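Local structure of probable acetyltransferase (Agrobacterium tumefaciens, 2GE3) at residues Glu145-Asp150 / Asp160-Ala165; Thr9-Arg14 / Gln60-Ala65. The protein probably transfers the acetyl group of acetyl coenzyme A to an acceptor substrate, acting as a GNAT-fold acetyltransferase. All blocks are in the same frame, centred on the assembly; numbering follows the deposited sequence.

In the fold
Contacts 1 and 2 sit at the two ends of one mixed seven-stranded sheet, on opposite sides of the chain's centre. Contact 2 pairs the outermost strand 9-12 with strand 60-65 at the start of the GNAT fold, and contact 1 is the hairpin of strands 143-153 and 158-167 that finishes it. Their centres lie 29 Å apart and their nearest atoms about 17 Å apart; they do not touch, and the three central strands 68-77, 86-93 and 121-127 lie between them. Bound acetyl coenzyme A comes within about 6 Å of the Ser-161 side chain in contact 1 and about 9 Å of that of Ala-63 in contact 2. The second subunit touches contact 1 but not contact 2.

Contact 1 (Glu145-Asp150 / Asp160-Ala165); sequences EGRARD and DSLNMA
Strand segments 145-148 and 160-165 run antiparallel, with axes 4.6 Å apart at closest and directions 166° from one another. Ala-148 and Ser-161 make a hydrogen-bonded pair in which Ala-148 N reaches Ser-161 O at 2.6 Å and Ser-161 N returns a bond to Ala-148 O. Further along, Asn-163 N donates to Gly-146 O at 2.8 Å. Glu-145 and Gly-146 both face Asn-163 in a classic beta bulge: Asn-163 O takes Glu-145 N at 2.8 Å, with Gly-146 N adding only a weak bond. At a phi of 149°, Gly-146 adopts a conformation in which a CB would press on the carbonyl O of Glu-145. The pairing forms the C-terminal hairpin of the GNAT fold, and its 145-150 side meets the second subunit. There the Glu-145 carboxylate bridges Arg-121 of its own chain and Arg-149 of the second subunit.

On one face, Leu-162 CD2 sits over the centre of the Arg-147 guanidinium, 3.8 Å above its plane; Arg-147 CG, anti to the backbone N (chi1 169°), lies alongside the same methyl. Toward the hairpin turn, Asp-160 gathers the charges. Its OD2 receives Arg-149 NE at 3.2 Å on the syn side, near the guanidinium plane but with NE well out of the carboxylate plane, while Arg-147 NE makes a longer salt bridge to this OD2 at 3.8 Å. Asp-160 OD1 is met from above the carboxylate plane by Asp-150 N at 3.0 Å. The two arginines probably offset the nearness of the Asp-150 carboxylate, whose OD2 bonds His-120 of the second subunit. On the Ala-148 face, Asn-163 OD1 bonds Ser-125 OG of neighbouring strand 121-127.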
ATOM      1  N   GLU A 145      -0.204 -10.349 -10.755  1.00 26.37           N
ATOM      2  CA  GLU A 145       1.126 -10.168 -10.184  1.00 27.85           C
ATOM      3  C   GLU A 145       1.328 -10.958  -8.935  1.00 28.19           C
ATOM      4  O   GLU A 145       2.443 -10.987  -8.495  1.00 30.43           O
ATOM      5  CB  GLU A 145       1.437  -8.711  -9.840  1.00 25.94           C
ATOM      6  CG  GLU A 145       1.704  -7.910 -11.105  1.00 28.95           C
ATOM      7  CD  GLU A 145       2.424  -6.596 -10.795  1.00 29.29           C
ATOM      8  OE1 GLU A 145       3.267  -6.176 -11.621  1.00 24.23           O
ATOM      9  OE2 GLU A 145       2.128  -5.995  -9.704  1.00 29.42           O
ATOM     10  N   GLY A 146       0.261 -11.557  -8.394  1.00 26.37           N
ATOM     11  CA  GLY A 146       0.332 -12.477  -7.316  1.00 24.71           C
ATOM     12  C   GLY A 146      -0.871 -12.465  -6.406  1.00 25.58           C
ATOM     13  O   GLY A 146      -1.743 -11.645  -6.576  1.00 24.66           O
ATOM     14  N   ARG A 147      -0.896 -13.361  -5.397  1.00 26.31           N
ATOM     15  CA  ARG A 147      -2.116 -13.654  -4.633  1.00 26.64           C
ATOM     16  C   ARG A 147      -1.708 -13.407  -3.188  1.00 27.05           C
ATOM     17  O   ARG A 147      -0.704 -13.907  -2.734  1.00 27.49           O
ATOM     18  CB  ARG A 147      -2.460 -15.101  -4.896  1.00 27.40           C
ATOM     19  CG  ARG A 147      -3.487 -15.699  -4.052  1.00 30.74           C
ATOM     20  CD  ARG A 147      -3.811 -17.048  -4.636  1.00 37.23           C
ATOM     21  NE  ARG A 147      -5.247 -17.290  -4.750  1.00 43.66           N
ATOM     22  CZ  ARG A 147      -5.875 -17.409  -5.931  1.00 46.06           C
ATOM     23  NH1 ARG A 147      -5.202 -17.365  -7.078  1.00 45.36           N
ATOM     24  NH2 ARG A 147      -7.172 -17.580  -5.976  1.00 47.80           N
ATOM     25  N   ALA A 148      -2.443 -12.568  -2.480  1.00 26.59           N
ATOM     26  CA  ALA A 148      -2.166 -12.352  -1.069  1.00 25.28           C
ATOM     27  C   ALA A 148      -3.091 -13.207  -0.175  1.00 24.09           C
ATOM     28  O   ALA A 148      -4.224 -12.926  -0.137  1.00 22.85           O
ATOM     29  CB  ALA A 148      -2.310 -10.826  -0.775  1.00 24.43           C
ATOM     30  N   ARG A 149      -2.586 -14.194   0.585  1.00 23.83           N
ATOM     31  CA  ARG A 149      -3.447 -15.122   1.306  1.00 26.44           C
ATOM     32  C   ARG A 149      -4.004 -14.483   2.574  1.00 25.08           C
ATOM     33  O   ARG A 149      -3.241 -13.969   3.355  1.00 22.60           O
ATOM     34  CB  ARG A 149      -2.698 -16.425   1.726  1.00 26.92           C
ATOM     35  CG  ARG A 149      -1.769 -16.988   0.615  1.00 35.36           C
ATOM     36  CD  ARG A 149      -2.539 -17.822  -0.498  1.00 42.79           C
ATOM     37  NE  ARG A 149      -3.673 -18.651  -0.007  1.00 49.60           N
ATOM     38  CZ  ARG A 149      -3.598 -19.867   0.586  1.00 56.43           C
ATOM     39  NH1 ARG A 149      -2.446 -20.522   0.782  1.00 55.61           N
ATOM     40  NH2 ARG A 149      -4.720 -20.476   0.961  1.00 58.99           N
ATOM     41  N   ASP A 150      -5.306 -14.620   2.803  1.00 23.73           N
ATOM     42  CA  ASP A 150      -5.910 -14.030   4.004  1.00 24.75           C
ATOM     43  C   ASP A 150      -5.641 -12.507   4.168  1.00 23.38           C
ATOM     44  O   ASP A 150      -5.480 -12.040   5.250  1.00 23.72           O
ATOM     45  CB  ASP A 150      -5.426 -14.727   5.285  1.00 21.99           C
ATOM     46  CG  ASP A 150      -5.865 -16.195   5.393  1.00 25.69           C
ATOM     47  OD1 ASP A 150      -6.680 -16.621   4.498  1.00 24.57           O
ATOM     48  OD2 ASP A 150      -5.377 -16.902   6.398  1.00 24.61           O
ATOM     49  N   ASP A 160      -8.676 -13.989   0.304  1.00 26.41           N
ATOM     50  CA  ASP A 160      -7.515 -13.666  -0.514  1.00 26.04           C
ATOM     51  C   ASP A 160      -7.712 -12.440  -1.379  1.00 25.97           C
ATOM     52  O   ASP A 160      -8.814 -12.076  -1.837  1.00 24.13           O
ATOM     53  CB  ASP A 160      -7.190 -14.876  -1.389  1.00 27.17           C
ATOM     54  CG  ASP A 160      -6.710 -16.087  -0.551  1.00 27.06           C
ATOM     55  OD1 ASP A 160      -6.797 -16.054   0.683  1.00 27.23           O
ATOM     56  OD2 ASP A 160      -6.244 -17.082  -1.118  1.00 32.50           O
ATOM     57  N   SER A 161      -6.609 -11.794  -1.620  1.00 25.84           N
ATOM     58  CA  SER A 161      -6.641 -10.635  -2.508  1.00 27.48           C
ATOM     59  C   SER A 161      -5.671 -10.952  -3.670  1.00 25.37           C
ATOM     60  O   SER A 161      -4.679 -11.611  -3.476  1.00 25.46           O
ATOM     61  CB  SER A 161      -6.157  -9.386  -1.746  1.00 26.97           C
ATOM     62  OG  SER A 161      -6.771  -8.273  -2.325  1.00 36.76           O
ATOM     63  N   LEU A 162      -5.982 -10.506  -4.863  1.00 25.00           N
ATOM     64  CA  LEU A 162      -5.096 -10.650  -6.023  1.00 23.60           C
ATOM     65  C   LEU A 162      -4.561  -9.328  -6.359  1.00 23.24           C
ATOM     66  O   LEU A 162      -5.314  -8.333  -6.469  1.00 22.61           O
ATOM     67  CB  LEU A 162      -5.854 -11.151  -7.259  1.00 21.86           C
ATOM     68  CG  LEU A 162      -6.615 -12.484  -7.073  1.00 19.39           C
ATOM     69  CD1 LEU A 162      -7.285 -12.978  -8.370  1.00 19.17           C
ATOM     70  CD2 LEU A 162      -5.771 -13.618  -6.425  1.00 19.97           C
ATOM     71  N   ASN A 163      -3.266  -9.304  -6.584  1.00 22.93           N
ATOM     72  CA  ASN A 163      -2.617  -8.053  -7.054  1.00 23.73           C
ATOM     73  C   ASN A 163      -2.452  -8.082  -8.517  1.00 23.04           C
ATOM     74  O   ASN A 163      -2.030  -9.079  -9.046  1.00 23.37           O
ATOM     75  CB  ASN A 163      -1.215  -7.905  -6.446  1.00 25.48           C
ATOM     76  CG  ASN A 163      -1.307  -7.686  -4.978  1.00 29.56           C
ATOM     77  OD1 ASN A 163      -1.976  -6.779  -4.605  1.00 33.30           O
ATOM     78  ND2 ASN A 163      -0.754  -8.585  -4.148  1.00 33.45           N
HETATM   79  N   MSE A 164      -2.716  -6.974  -9.163  1.00 22.81           N
HETATM   80  CA  MSE A 164      -2.683  -6.943 -10.618  1.00 25.93           C
HETATM   81  C   MSE A 164      -2.094  -5.587 -10.955  1.00 24.80           C
HETATM   82  O   MSE A 164      -2.175  -4.686 -10.145  1.00 25.20           O
HETATM   83  CB  MSE A 164      -4.088  -7.091 -11.188  1.00 23.76           C
HETATM   84  CG  MSE A 164      -4.827  -8.449 -10.702  1.00 24.63           C
HETATM   85 SE   MSE A 164      -6.511  -8.476 -11.755  1.00 39.00          SE
HETATM   86  CE  MSE A 164      -5.696  -9.002 -13.563  1.00 21.18           C
ATOM     87  N   ALA A 165      -1.517  -5.459 -12.140  1.00 23.89           N
ATOM     88  CA  ALA A 165      -0.944  -4.212 -12.584  1.00 25.73           C
ATOM     89  C   ALA A 165      -0.909  -4.083 -14.127  1.00 24.45           C
ATOM     90  O   ALA A 165      -0.880  -5.095 -14.879  1.00 23.98           O
ATOM     91  CB  ALA A 165       0.436  -4.009 -11.979  1.00 24.61           C
TER

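Contact 2 (Thr9-Arg14 / Gln60-Ala65)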
ATOM      1  N   THR A   9     -22.959   9.411 -19.282  1.00 41.36           N
ATOM      2  CA  THR A   9     -21.772  10.177 -19.689  1.00 40.09           C
ATOM      3  C   THR A   9     -20.684  10.087 -18.672  1.00 37.93           C
ATOM      4  O   THR A   9     -20.946  10.110 -17.453  1.00 36.02           O
ATOM      5  CB  THR A   9     -22.130  11.616 -19.910  1.00 40.42           C
ATOM      6  OG1 THR A   9     -23.214  11.600 -20.835  1.00 45.40           O
ATOM      7  CG2 THR A   9     -20.984  12.368 -20.585  1.00 39.75           C
ATOM      8  N   ILE A  10     -19.458   9.930 -19.187  1.00 37.32           N
ATOM      9  CA  ILE A  10     -18.241   9.843 -18.363  1.00 35.83           C
ATOM     10  C   ILE A  10     -17.479  11.162 -18.505  1.00 35.20           C
ATOM     11  O   ILE A  10     -17.242  11.614 -19.579  1.00 33.58           O
ATOM     12  CB  ILE A  10     -17.397   8.645 -18.827  1.00 36.19           C
ATOM     13  CG1 ILE A  10     -18.124   7.343 -18.470  1.00 38.19           C
ATOM     14  CG2 ILE A  10     -15.957   8.736 -18.256  1.00 36.05           C
ATOM     15  CD1 ILE A  10     -17.719   6.222 -19.242  1.00 38.97           C
ATOM     16  N   LYS A  11     -17.087  11.784 -17.413  1.00 35.14           N
ATOM     17  CA  LYS A  11     -16.376  13.052 -17.494  1.00 35.82           C
ATOM     18  C   LYS A  11     -15.448  13.139 -16.286  1.00 35.17           C
ATOM     19  O   LYS A  11     -15.675  12.422 -15.299  1.00 33.26           O
ATOM     20  CB  LYS A  11     -17.377  14.206 -17.463  1.00 35.10           C
ATOM     21  CG  LYS A  11     -18.321  14.061 -16.287  1.00 37.64           C
ATOM     22  CD  LYS A  11     -19.531  14.949 -16.412  1.00 43.84           C
ATOM     23  CE  LYS A  11     -20.276  14.746 -17.737  1.00 43.49           C
ATOM     24  NZ  LYS A  11     -21.756  14.891 -17.518  1.00 48.99           N
ATOM     25  N   PRO A  12     -14.403  14.011 -16.364  1.00 34.65           N
ATOM     26  CA  PRO A  12     -13.562  14.269 -15.172  1.00 34.31           C
ATOM     27  C   PRO A  12     -14.424  14.776 -14.046  1.00 34.11           C
ATOM     28  O   PRO A  12     -15.459  15.371 -14.270  1.00 35.56           O
ATOM     29  CB  PRO A  12     -12.483  15.290 -15.663  1.00 34.73           C
ATOM     30  CG  PRO A  12     -12.465  15.069 -17.175  1.00 34.03           C
ATOM     31  CD  PRO A  12     -13.948  14.763 -17.544  1.00 33.52           C
ATOM     32  N   ILE A  13     -14.096  14.420 -12.829  1.00 34.38           N
ATOM     33  CA  ILE A  13     -14.897  14.870 -11.716  1.00 35.14           C
ATOM     34  C   ILE A  13     -14.688  16.407 -11.504  1.00 36.89           C
ATOM     35  O   ILE A  13     -13.557  16.963 -11.682  1.00 35.56           O
ATOM     36  CB  ILE A  13     -14.587  14.062 -10.436  1.00 34.85           C
ATOM     37  CG1 ILE A  13     -15.729  14.236  -9.407  1.00 34.34           C
ATOM     38  CG2 ILE A  13     -13.208  14.478  -9.884  1.00 29.39           C
ATOM     39  CD1 ILE A  13     -15.751  13.146  -8.199  1.00 33.33           C
ATOM     40  N   ARG A  14     -15.787  17.090 -11.153  1.00 37.77           N
ATOM     41  CA  ARG A  14     -15.718  18.492 -10.765  1.00 38.98           C
ATOM     42  C   ARG A  14     -16.240  18.669  -9.330  1.00 40.12           C
ATOM     43  O   ARG A  14     -16.925  17.769  -8.778  1.00 40.04           O
ATOM     44  CB  ARG A  14     -16.516  19.312 -11.760  1.00 39.09           C
ATOM     45  CG  ARG A  14     -15.956  19.258 -13.211  1.00 39.94           C
ATOM     46  CD  ARG A  14     -16.636  20.297 -14.183  1.00 41.38           C
ATOM     47  NE  ARG A  14     -18.092  20.249 -14.108  1.00 46.60           N
ATOM     48  CZ  ARG A  14     -18.911  19.540 -14.899  1.00 49.28           C
ATOM     49  NH1 ARG A  14     -18.448  18.799 -15.902  1.00 51.91           N
ATOM     50  NH2 ARG A  14     -20.224  19.606 -14.703  1.00 46.76           N
ATOM     51  N   GLN A  60      -9.543  11.163 -12.339  1.00 33.67           N
ATOM     52  CA  GLN A  60     -10.667  10.823 -11.562  1.00 34.34           C
ATOM     53  C   GLN A  60     -11.914  11.111 -12.376  1.00 33.08           C
ATOM     54  O   GLN A  60     -12.191  12.245 -12.714  1.00 31.66           O
ATOM     55  CB  GLN A  60     -10.683  11.562 -10.230  1.00 34.80           C
ATOM     56  CG  GLN A  60     -11.894  11.208  -9.337  1.00 36.51           C
ATOM     57  CD  GLN A  60     -11.702  11.812  -7.912  1.00 39.99           C
ATOM     58  OE1 GLN A  60     -11.181  12.961  -7.752  1.00 45.14           O
ATOM     59  NE2 GLN A  60     -12.034  11.006  -6.884  1.00 40.82           N
ATOM     60  N   PHE A  61     -12.652  10.058 -12.707  1.00 32.59           N
ATOM     61  CA  PHE A  61     -13.761  10.178 -13.645  1.00 32.32           C
ATOM     62  C   PHE A  61     -15.042   9.708 -13.000  1.00 33.67           C
ATOM     63  O   PHE A  61     -15.033   8.778 -12.183  1.00 32.97           O
ATOM     64  CB  PHE A  61     -13.442   9.336 -14.908  1.00 32.22           C
ATOM     65  CG  PHE A  61     -12.407   9.971 -15.792  1.00 31.03           C
ATOM     66  CD1 PHE A  61     -11.041   9.922 -15.467  1.00 27.91           C
ATOM     67  CD2 PHE A  61     -12.807  10.713 -16.891  1.00 30.19           C
ATOM     68  CE1 PHE A  61     -10.082  10.646 -16.268  1.00 29.42           C
ATOM     69  CE2 PHE A  61     -11.882  11.388 -17.671  1.00 28.29           C
ATOM     70  CZ  PHE A  61     -10.526  11.360 -17.354  1.00 26.50           C
ATOM     71  N   VAL A  62     -16.166  10.334 -13.395  1.00 34.63           N
ATOM     72  CA  VAL A  62     -17.481   9.930 -12.857  1.00 33.01           C
ATOM     73  C   VAL A  62     -18.375   9.507 -13.988  1.00 32.93           C
ATOM     74  O   VAL A  62     -18.222  10.017 -15.089  1.00 31.37           O
ATOM     75  CB  VAL A  62     -18.107  10.973 -11.940  1.00 32.70           C
ATOM     76  CG1 VAL A  62     -17.354  10.913 -10.636  1.00 32.52           C
ATOM     77  CG2 VAL A  62     -18.159  12.408 -12.647  1.00 28.45           C
ATOM     78  N   ALA A  63     -19.238   8.523 -13.738  1.00 31.60           N
ATOM     79  CA  ALA A  63     -20.279   8.271 -14.715  1.00 30.72           C
ATOM     80  C   ALA A  63     -21.548   8.888 -14.199  1.00 31.44           C
ATOM     81  O   ALA A  63     -21.981   8.607 -13.091  1.00 32.01           O
ATOM     82  CB  ALA A  63     -20.440   6.807 -14.988  1.00 29.27           C
ATOM     83  N   ILE A  64     -22.176   9.669 -15.067  1.00 33.45           N
ATOM     84  CA  ILE A  64     -23.307  10.484 -14.728  1.00 34.95           C
ATOM     85  C   ILE A  64     -24.584  10.012 -15.472  1.00 36.59           C
ATOM     86  O   ILE A  64     -24.586   9.880 -16.745  1.00 35.09           O
ATOM     87  CB  ILE A  64     -23.007  11.995 -15.035  1.00 35.68           C
ATOM     88  CG1 ILE A  64     -22.362  12.584 -13.799  1.00 35.55           C
ATOM     89  CG2 ILE A  64     -24.317  12.812 -15.201  1.00 35.96           C
ATOM     90  CD1 ILE A  64     -21.124  12.722 -13.980  1.00 37.62           C
ATOM     91  N   ALA A  65     -25.623   9.724 -14.698  1.00 35.26           N
ATOM     92  CA  ALA A  65     -26.914   9.383 -15.306  1.00 37.01           C
ATOM     93  C   ALA A  65     -28.048  10.164 -14.610  1.00 37.76           C
ATOM     94  O   ALA A  65     -28.230  10.110 -13.375  1.00 36.52           O
ATOM     95  CB  ALA A  65     -27.200   7.832 -15.284  1.00 34.74           C
TER
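Val-62 and Ile-13 meet at about a right angle, with Ile-13 CD1 3.7 Å from Val-62 CG1. The other branch of Ile-13 turns to Gln-60: CG2 lies in the crowded position between the backbone N and carbonyl carbon, which sets it beside the aliphatic part of the glutamine and 3.3 Å from Gln-60 OE1. Gln-60 NE2 has a weak hydrogen bond to Asp-74 OD2 of strand 68-77. Helix 43-55 packs on this cluster, Val-50 touching both Ile-13 and Gln-60, and Phe-49 and Met-53 touching Gln-60. A second apolar group forms around Phe-61. Pro-12 CA lies over one face of its ring, Pro-12 CG approaches Phe-61 CE2 at 3.8 Å, and Ile-10 CG2 comes within 4.0 Å of Phe-61 CD2, the two side chains crossing at about a right angle. Helix 102-117 touches both Ile-10 and Phe-61.

Between these groups run the antiparallel backbones, 151° apart in direction. Strand 9-12 is the first of the GNAT fold and strand 60-65 the second, linked through helices 18-29 and 43-55. Thr-9 pairs with Ile-64 and Lys-11 with Val-62, each through two hydrogen bonds, including Val-62 N to Lys-11 O at 2.9 Å. Beyond the strand end, Ile-13 N donates to Gln-60 O at 2.9 Å and extends the pairing into the loop.

Farther out, Lys-11 lays its methylenes across Ile-64, CD 3.7 Å from Ile-64 CD1; the bend at chi3 (54°) turns CE back, and NZ ends near Ile-64 CB and CG2. With no salt bridge between the segments, cohesion here rests on main-chain bonds and on hydrocarbon contact, to which even the lysine contributes its carbon chain.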